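Local structure of RNA-directed RNA polymerase (Infectious pancreatic necrosis virus, 3ZED) at residues 40-52 against 162-174. The protein probably copies the viral RNA genome as an RNA-dependent RNA polymerase, occurring both free and covalently attached to that RNA. Sequence-based numbering, arbitrary orientation.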
# COMPACT_ATOMS: atom_id res chain seq x y z
N ASP B 40 -23.59 -4.93 19.48
CA ASP B 40 -23.59 -5.12 18.03
C ASP B 40 -24.62 -6.18 17.64
O ASP B 40 -24.36 -7.36 17.87
CB ASP B 40 -22.19 -5.50 17.55
CG ASP B 40 -21.98 -5.39 16.05
OD1 ASP B 40 -22.98 -5.41 15.30
OD2 ASP B 40 -20.82 -5.30 15.63
N PRO B 41 -25.77 -5.79 17.02
CA PRO B 41 -26.79 -6.80 16.66
C PRO B 41 -26.37 -7.72 15.51
O PRO B 41 -27.04 -8.71 15.30
CB PRO B 41 -28.02 -5.97 16.29
CG PRO B 41 -27.48 -4.68 15.84
CD PRO B 41 -26.23 -4.43 16.66
N LEU B 42 -25.28 -7.41 14.79
CA LEU B 42 -24.84 -8.25 13.67
C LEU B 42 -23.57 -9.07 14.02
O LEU B 42 -22.90 -9.53 13.10
CB LEU B 42 -24.59 -7.42 12.39
CG LEU B 42 -25.68 -6.43 11.90
CD1 LEU B 42 -25.16 -5.59 10.73
CD2 LEU B 42 -26.98 -7.14 11.54
N ASP B 43 -23.28 -9.30 15.33
CA ASP B 43 -22.08 -10.04 15.76
C ASP B 43 -22.27 -11.58 15.72
O ASP B 43 -21.48 -12.32 16.33
CB ASP B 43 -21.63 -9.59 17.17
CG ASP B 43 -22.54 -9.96 18.34
OD1 ASP B 43 -23.67 -10.45 18.09
OD2 ASP B 43 -22.12 -9.77 19.50
N SER B 44 -23.27 -12.06 14.99
CA SER B 44 -23.53 -13.50 14.83
C SER B 44 -23.64 -13.84 13.35
O SER B 44 -24.13 -13.00 12.59
CB SER B 44 -24.78 -13.92 15.59
OG SER B 44 -25.96 -13.40 14.99
N PRO B 45 -23.22 -15.05 12.91
CA PRO B 45 -23.30 -15.39 11.47
C PRO B 45 -24.70 -15.26 10.88
O PRO B 45 -24.82 -14.83 9.74
CB PRO B 45 -22.82 -16.84 11.43
CG PRO B 45 -21.96 -16.99 12.61
CD PRO B 45 -22.59 -16.16 13.67
N GLN B 46 -25.75 -15.60 11.66
CA GLN B 46 -27.16 -15.54 11.26
C GLN B 46 -27.60 -14.10 10.97
O GLN B 46 -28.12 -13.83 9.89
CB GLN B 46 -28.09 -16.17 12.32
CG GLN B 46 -27.59 -17.45 13.00
CD GLN B 46 -26.69 -17.19 14.20
OE1 GLN B 46 -25.52 -17.59 14.22
NE2 GLN B 46 -27.22 -16.53 15.22
N ALA B 47 -27.37 -13.18 11.93
CA ALA B 47 -27.71 -11.75 11.80
C ALA B 47 -26.89 -11.09 10.70
O ALA B 47 -27.45 -10.30 9.93
CB ALA B 47 -27.49 -11.04 13.12
N ALA B 48 -25.59 -11.45 10.58
CA ALA B 48 -24.70 -10.91 9.54
C ALA B 48 -25.15 -11.37 8.15
O ALA B 48 -25.24 -10.54 7.25
CB ALA B 48 -23.26 -11.33 9.80
N ALA B 49 -25.46 -12.67 7.98
CA ALA B 49 -25.89 -13.23 6.70
C ALA B 49 -27.22 -12.60 6.25
O ALA B 49 -27.32 -12.16 5.10
CB ALA B 49 -26.02 -14.74 6.78
N GLN B 50 -28.19 -12.48 7.18
CA GLN B 50 -29.51 -11.88 6.94
C GLN B 50 -29.38 -10.43 6.44
O GLN B 50 -30.03 -10.08 5.46
CB GLN B 50 -30.35 -11.95 8.22
CG GLN B 50 -31.83 -11.62 8.04
CD GLN B 50 -32.48 -11.46 9.39
OE1 GLN B 50 -32.13 -10.56 10.18
NE2 GLN B 50 -33.42 -12.36 9.71
N PHE B 51 -28.54 -9.61 7.13
CA PHE B 51 -28.26 -8.21 6.78
C PHE B 51 -27.68 -8.10 5.35
O PHE B 51 -28.09 -7.22 4.59
CB PHE B 51 -27.28 -7.60 7.81
CG PHE B 51 -26.67 -6.25 7.45
CD1 PHE B 51 -27.31 -5.07 7.80
CD2 PHE B 51 -25.44 -6.17 6.80
CE1 PHE B 51 -26.73 -3.82 7.50
CE2 PHE B 51 -24.86 -4.93 6.51
CZ PHE B 51 -25.51 -3.76 6.86
N LEU B 52 -26.70 -8.97 5.00
CA LEU B 52 -26.08 -8.96 3.67
C LEU B 52 -27.08 -9.41 2.61
O LEU B 52 -27.12 -8.85 1.51
CB LEU B 52 -24.81 -9.82 3.64
CG LEU B 52 -23.65 -9.33 4.52
CD1 LEU B 52 -22.58 -10.38 4.62
CD2 LEU B 52 -23.05 -8.03 4.00
N GLY B 162 -13.09 -0.89 15.37
CA GLY B 162 -14.52 -0.82 15.03
C GLY B 162 -15.41 -1.95 15.51
O GLY B 162 -15.32 -2.37 16.67
N SER B 163 -16.29 -2.42 14.63
CA SER B 163 -17.28 -3.46 14.96
C SER B 163 -17.61 -4.31 13.75
O SER B 163 -17.19 -3.99 12.64
CB SER B 163 -18.55 -2.82 15.51
OG SER B 163 -19.23 -2.03 14.54
N TYR B 164 -18.39 -5.40 13.96
CA TYR B 164 -18.86 -6.27 12.87
C TYR B 164 -19.81 -5.46 11.95
O TYR B 164 -19.65 -5.52 10.74
CB TYR B 164 -19.58 -7.52 13.41
CG TYR B 164 -18.66 -8.65 13.83
CD1 TYR B 164 -17.93 -9.37 12.88
CD2 TYR B 164 -18.59 -9.05 15.16
CE1 TYR B 164 -17.12 -10.44 13.26
CE2 TYR B 164 -17.79 -10.12 15.55
CZ TYR B 164 -17.06 -10.82 14.59
OH TYR B 164 -16.29 -11.88 14.99
N SER B 165 -20.75 -4.69 12.54
CA SER B 165 -21.68 -3.83 11.80
C SER B 165 -20.89 -2.83 10.92
O SER B 165 -21.22 -2.66 9.74
CB SER B 165 -22.62 -3.09 12.75
OG SER B 165 -23.64 -3.93 13.24
N GLY B 166 -19.87 -2.20 11.52
CA GLY B 166 -18.98 -1.28 10.83
C GLY B 166 -18.35 -1.93 9.61
O GLY B 166 -18.46 -1.39 8.50
N GLN B 167 -17.78 -3.17 9.79
CA GLN B 167 -17.15 -3.98 8.73
C GLN B 167 -18.14 -4.36 7.63
O GLN B 167 -17.81 -4.26 6.45
CB GLN B 167 -16.51 -5.26 9.31
CG GLN B 167 -15.26 -5.04 10.15
CD GLN B 167 -14.55 -6.33 10.39
OE1 GLN B 167 -14.84 -7.06 11.34
NE2 GLN B 167 -13.62 -6.68 9.52
N LEU B 168 -19.35 -4.80 8.03
CA LEU B 168 -20.40 -5.24 7.11
C LEU B 168 -20.95 -4.06 6.27
O LEU B 168 -21.10 -4.21 5.06
CB LEU B 168 -21.53 -5.95 7.88
CG LEU B 168 -21.14 -7.31 8.49
CD1 LEU B 168 -22.15 -7.77 9.52
CD2 LEU B 168 -20.95 -8.37 7.43
N ASN B 169 -21.18 -2.90 6.91
CA ASN B 169 -21.62 -1.69 6.23
C ASN B 169 -20.55 -1.17 5.27
O ASN B 169 -20.89 -0.67 4.20
CB ASN B 169 -21.99 -0.60 7.23
CG ASN B 169 -23.36 -0.78 7.79
OD1 ASN B 169 -24.36 -0.60 7.10
ND2 ASN B 169 -23.44 -1.17 9.05
N ARG B 170 -19.26 -1.34 5.64
CA ARG B 170 -18.12 -0.99 4.79
C ARG B 170 -18.15 -1.82 3.50
O ARG B 170 -17.93 -1.27 2.42
CB ARG B 170 -16.80 -1.19 5.54
CG ARG B 170 -15.56 -0.89 4.72
CD ARG B 170 -15.43 0.58 4.38
NE ARG B 170 -14.16 0.85 3.69
CZ ARG B 170 -13.77 2.06 3.31
NH1 ARG B 170 -14.55 3.12 3.53
NH2 ARG B 170 -12.61 2.23 2.69
N LEU B 171 -18.45 -3.13 3.61
CA LEU B 171 -18.55 -4.02 2.45
C LEU B 171 -19.62 -3.51 1.46
O LEU B 171 -19.36 -3.51 0.25
CB LEU B 171 -18.84 -5.46 2.88
CG LEU B 171 -17.70 -6.25 3.55
CD1 LEU B 171 -18.19 -7.65 3.91
CD2 LEU B 171 -16.46 -6.36 2.65
N LEU B 172 -20.78 -3.05 1.97
CA LEU B 172 -21.86 -2.48 1.16
C LEU B 172 -21.37 -1.23 0.40
O LEU B 172 -21.65 -1.09 -0.78
CB LEU B 172 -23.10 -2.12 2.02
CG LEU B 172 -23.75 -3.23 2.86
CD1 LEU B 172 -25.03 -2.71 3.50
CD2 LEU B 172 -24.04 -4.49 2.05
N ALA B 173 -20.65 -0.33 1.09
CA ALA B 173 -20.08 0.89 0.51
C ALA B 173 -19.07 0.54 -0.63
O ALA B 173 -19.12 1.16 -1.70
CB ALA B 173 -19.41 1.72 1.58
N MET B 174 -18.22 -0.50 -0.42
CA MET B 174 -17.25 -0.98 -1.44
C MET B 174 -17.99 -1.50 -2.67
O MET B 174 -17.64 -1.11 -3.78
CB MET B 174 -16.30 -2.06 -0.88
CG MET B 174 -15.48 -1.59 0.31
SD MET B 174 -14.39 -0.12 0.01
CE MET B 174 -12.91 -0.92 -0.58
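Leu168 is the main bump here, pushing its forked end into a hollow between Leu42, Ala48 and Leu52. Leu168 CD1 settles 3.7 Å from Ala48 CB and also touches Leu42 CB, while CD2 turns to the branches of Leu52. Phe51, its CG swung anti to the backbone N (chi1 169°), runs antiparallel to the Leu168 side chain and lays the CE2–CZ side of its ring over the groove between Leu168 and Leu172. Phe51 CZ comes 3.6 Å from Leu172 CD1. Asn169 OD1 sits at the ring's edge, and Leu42 CD1 lies over one face, offset toward the rim. This is a near-parallel helix pair, 45-52 and 164-174 at 22°, in the region assigned to the birnavirus polymerase palm family; Leu168 also packs on Leu459 of strand 456-459, and Leu52 on Leu464 of strand 462-465. At the start of helix 164-174, Asp40 reaches over the first turn: OD2 takes Ser165 N through its syn lone pair (3.2 Å, 164°), with a weak, bent bond from Tyr164 N. Asp40 OD1 accepts from Ser165 OG at 2.6 Å and, from the other face of the carboxylate, Leu42 N, which closes an Asx turn. Tyr164 CD2 lies 3.7 Å from Asp43 CB.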